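Long-range contact in putative NADH dehydrogenase/NAD(P)H nitroreductase (Bacteroides thetaiotaomicron VPI-5482, PDB 3KWK), which binds flavin mononucleotide and is probably an NAD(P)H-dependent oxidoreductase of the nitroreductase family: residues F17-V22 against E159-K164. Sequence-based numbering, arbitrary orientation.
Sequences FERKSV and EQPKQK. With FMN (flavin mononucleotide), chain B.
Phe17 and Glu18 end helix 11-18; from Arg19 the chain runs extended. Loop 159-164, also extended, crosses residues 17-22 with end-to-end directions 132° apart, Lys20 CA and Pro161 CA lying closest (5.2 Å). No direct hydrogen bond joins them. Pro161 CB sits 3.5 Å from Phe17 O and Glu18 O. Lys20 (p, m, m, t) points toward 159-164, lies against Glu159 and Pro161, and bends back, NZ salt-bridging Glu18 OE2 (2.8 Å). Waters bridge Lys162 O to Phe17 O and Lys162 N to Arg19 O.

The FMN phosphate bridges the segments. Arg19 donates NH1 to FMN O1P (2.8 Å) and NH2 to FMN O3P (2.9 Å); Ser21 N donates to FMN O2P (2.7 Å), Ser21 OG to FMN O1P (2.6 Å). Lys162 NZ bonds FMN O2P (2.7 Å) and Lys164 NZ FMN O3P (2.6 Å), both side chains m,t,t,p. Arg19 NH2, 3.5 Å from Lys164 NZ, also bonds Ser44 O, and Lys164 NZ Ala45 O, of the second subunit. At this dimer-interface flavin-phosphate site the anion offsets repulsion between clustered cations.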
loop_
_atom_site.group_PDB
_atom_site.type_symbol
_atom_site.label_atom_id
_atom_site.label_comp_id
_atom_site.label_asym_id
_atom_site.label_seq_id
_atom_site.Cartn_x
_atom_site.Cartn_y
_atom_site.Cartn_z
ATOM N N PHE A 17 -8.553 4.586 8.927
ATOM C CA PHE A 17 -9.549 3.754 9.622
ATOM C C PHE A 17 -10.928 3.762 8.944
ATOM O O PHE A 17 -11.657 2.770 9.030
ATOM C CB PHE A 17 -9.695 4.182 11.083
ATOM C CG PHE A 17 -8.412 4.099 11.899
ATOM C CD1 PHE A 17 -7.416 3.185 11.632
ATOM C CD2 PHE A 17 -8.219 4.980 12.948
ATOM C CE1 PHE A 17 -6.238 3.163 12.426
ATOM C CE2 PHE A 17 -7.076 4.945 13.729
ATOM C CZ PHE A 17 -6.070 4.029 13.434
ATOM N N GLU A 18 -11.236 4.833 8.221
ATOM C CA GLU A 18 -12.545 5.039 7.614
ATOM C C GLU A 18 -12.662 4.392 6.239
ATOM O O GLU A 18 -13.759 4.040 5.783
ATOM C CB GLU A 18 -12.819 6.531 7.476
ATOM C CG GLU A 18 -14.134 6.903 6.821
ATOM C CD GLU A 18 -15.367 6.331 7.521
ATOM O OE1 GLU A 18 -15.356 6.181 8.770
ATOM O OE2 GLU A 18 -16.350 6.061 6.786
ATOM N N ARG A 19 -11.532 4.222 5.565
ATOM C CA ARG A 19 -11.552 3.701 4.220
ATOM C C ARG A 19 -12.259 2.332 4.167
ATOM O O ARG A 19 -12.065 1.471 5.040
ATOM C CB ARG A 19 -10.121 3.553 3.673
ATOM C CG ARG A 19 -9.982 3.017 2.274
ATOM C CD ARG A 19 -8.770 2.100 2.027
ATOM N NE ARG A 19 -8.807 0.965 2.962
ATOM C CZ ARG A 19 -9.607 -0.101 2.840
ATOM N NH1 ARG A 19 -10.348 -0.293 1.745
ATOM N NH2 ARG A 19 -9.621 -1.006 3.811
ATOM N N LYS A 20 -13.078 2.156 3.148
ATOM C CA LYS A 20 -13.671 0.846 2.859
ATOM C C LYS A 20 -13.873 0.666 1.383
ATOM O O LYS A 20 -13.826 1.655 0.631
ATOM C CB LYS A 20 -14.984 0.622 3.629
ATOM C CG LYS A 20 -16.273 1.211 3.028
ATOM C CD LYS A 20 -16.247 2.718 2.963
ATOM C CE LYS A 20 -16.460 3.433 4.294
ATOM N NZ LYS A 20 -16.209 4.933 4.246
ATOM N N SER A 21 -14.080 -0.585 0.974
ATOM C CA SER A 21 -14.325 -0.898 -0.430
ATOM C C SER A 21 -15.763 -0.478 -0.763
ATOM O O SER A 21 -16.728 -0.888 -0.080
ATOM C CB SER A 21 -14.138 -2.372 -0.703
ATOM O OG SER A 21 -12.738 -2.743 -0.679
ATOM N N VAL A 22 -15.934 0.363 -1.781
ATOM C CA VAL A 22 -17.279 0.774 -2.212
ATOM C C VAL A 22 -17.465 0.258 -3.660
ATOM O O VAL A 22 -16.614 0.527 -4.541
ATOM C CB VAL A 22 -17.401 2.296 -2.188
ATOM C CG1 VAL A 22 -18.694 2.779 -2.819
ATOM C CG2 VAL A 22 -17.207 2.878 -0.723
ATOM N N GLU A 159 -21.572 3.112 3.968
ATOM C CA GLU A 159 -21.466 1.938 4.846
ATOM C C GLU A 159 -20.427 2.187 5.888
ATOM O O GLU A 159 -19.580 3.068 5.740
ATOM C CB GLU A 159 -21.169 0.680 4.039
ATOM C CG GLU A 159 -19.886 0.693 3.262
ATOM C CD GLU A 159 -19.909 -0.306 2.111
ATOM O OE1 GLU A 159 -20.309 -1.473 2.361
ATOM O OE2 GLU A 159 -19.569 0.078 0.969
ATOM N N GLN A 160 -20.564 1.461 6.985
ATOM C CA GLN A 160 -19.510 1.424 8.010
ATOM C C GLN A 160 -18.238 0.842 7.467
ATOM O O GLN A 160 -18.283 -0.099 6.669
ATOM C CB GLN A 160 -19.930 0.516 9.155
ATOM C CG GLN A 160 -20.942 1.055 10.044
ATOM C CD GLN A 160 -21.162 0.136 11.222
ATOM O OE1 GLN A 160 -20.171 -0.334 11.862
ATOM N NE2 GLN A 160 -22.405 -0.085 11.579
ATOM N N PRO A 161 -17.109 1.380 7.916
ATOM C CA PRO A 161 -15.864 0.670 7.596
ATOM C C PRO A 161 -15.775 -0.629 8.395
ATOM O O PRO A 161 -16.467 -0.808 9.417
ATOM C CB PRO A 161 -14.775 1.640 8.061
ATOM C CG PRO A 161 -15.391 2.454 9.108
ATOM C CD PRO A 161 -16.867 2.574 8.751
ATOM N N LYS A 162 -14.921 -1.530 7.932
ATOM C CA LYS A 162 -14.627 -2.762 8.665
ATOM C C LYS A 162 -13.681 -2.445 9.805
ATOM O O LYS A 162 -12.751 -1.632 9.659
ATOM C CB LYS A 162 -14.025 -3.808 7.739
ATOM C CG LYS A 162 -15.051 -4.276 6.686
ATOM C CD LYS A 162 -14.494 -5.157 5.621
ATOM C CE LYS A 162 -15.564 -5.458 4.508
ATOM N NZ LYS A 162 -15.930 -4.182 3.669
ATOM N N GLN A 163 -13.934 -3.089 10.948
ATOM C CA GLN A 163 -13.072 -2.966 12.121
ATOM C C GLN A 163 -12.226 -4.243 12.184
ATOM O O GLN A 163 -12.682 -5.254 12.628
ATOM C CB GLN A 163 -13.933 -2.760 13.360
ATOM C CG GLN A 163 -14.611 -1.407 13.271
ATOM C CD GLN A 163 -15.447 -1.046 14.465
ATOM O OE1 GLN A 163 -16.628 -1.370 14.518
ATOM N NE2 GLN A 163 -14.842 -0.321 15.416
ATOM N N LYS A 164 -11.005 -4.189 11.681
ATOM C CA LYS A 164 -10.218 -5.389 11.522
ATOM C C LYS A 164 -9.203 -5.601 12.624
ATOM O O LYS A 164 -8.482 -6.589 12.619
ATOM C CB LYS A 164 -9.472 -5.361 10.203
ATOM C CG LYS A 164 -10.303 -5.061 8.947
ATOM C CD LYS A 164 -9.430 -5.334 7.711
ATOM C CE LYS A 164 -10.142 -5.077 6.419
ATOM N NZ LYS A 164 -9.969 -3.678 6.001
HETATM N N1 FMN B . -12.866 -6.490 -4.376
HETATM C C2 FMN B . -13.631 -6.776 -5.469
HETATM O O2 FMN B . -14.822 -6.420 -5.481
HETATM N N3 FMN B . -13.093 -7.467 -6.543
HETATM C C4 FMN B . -11.785 -7.901 -6.567
HETATM O O4 FMN B . -11.333 -8.521 -7.579
HETATM C C4A FMN B . -11.008 -7.608 -5.444
HETATM N N5 FMN B . -9.687 -8.031 -5.380
HETATM C C5A FMN B . -8.868 -7.586 -4.378
HETATM C C6 FMN B . -7.502 -7.897 -4.430
HETATM C C7 FMN B . -6.666 -7.402 -3.441
HETATM C C7M FMN B . -5.156 -7.700 -3.449
HETATM C C8 FMN B . -7.149 -6.621 -2.409
HETATM C C8M FMN B . -6.184 -6.110 -1.368
HETATM C C9 FMN B . -8.501 -6.332 -2.351
HETATM C C9A FMN B . -9.375 -6.810 -3.340
HETATM N N10 FMN B . -10.749 -6.559 -3.294
HETATM C C10 FMN B . -11.533 -6.895 -4.360
HETATM C "C1'" FMN B . -11.317 -5.765 -2.177
HETATM C "C2'" FMN B . -11.466 -6.622 -0.923
HETATM O "O2'" FMN B . -12.539 -7.559 -1.065
HETATM C "C3'" FMN B . -11.630 -5.750 0.339
HETATM O "O3'" FMN B . -10.450 -4.980 0.566
HETATM C "C4'" FMN B . -11.898 -6.598 1.615
HETATM O "O4'" FMN B . -13.184 -7.224 1.497
HETATM C "C5'" FMN B . -11.820 -5.780 2.906
HETATM O "O5'" FMN B . -12.829 -4.780 2.797
HETATM P P FMN B . -12.459 -3.195 2.893
HETATM O O1P FMN B . -11.582 -2.837 1.678
HETATM O O2P FMN B . -13.876 -2.588 2.820
HETATM O O3P FMN B . -11.742 -2.909 4.197
HETATM O O HOH W 1 -11.906 0.708 10.664
HETATM O O HOH W 2 -13.037 -1.043 5.842
HETATM O O HOH W 3 -17.657 -2.940 1.505
#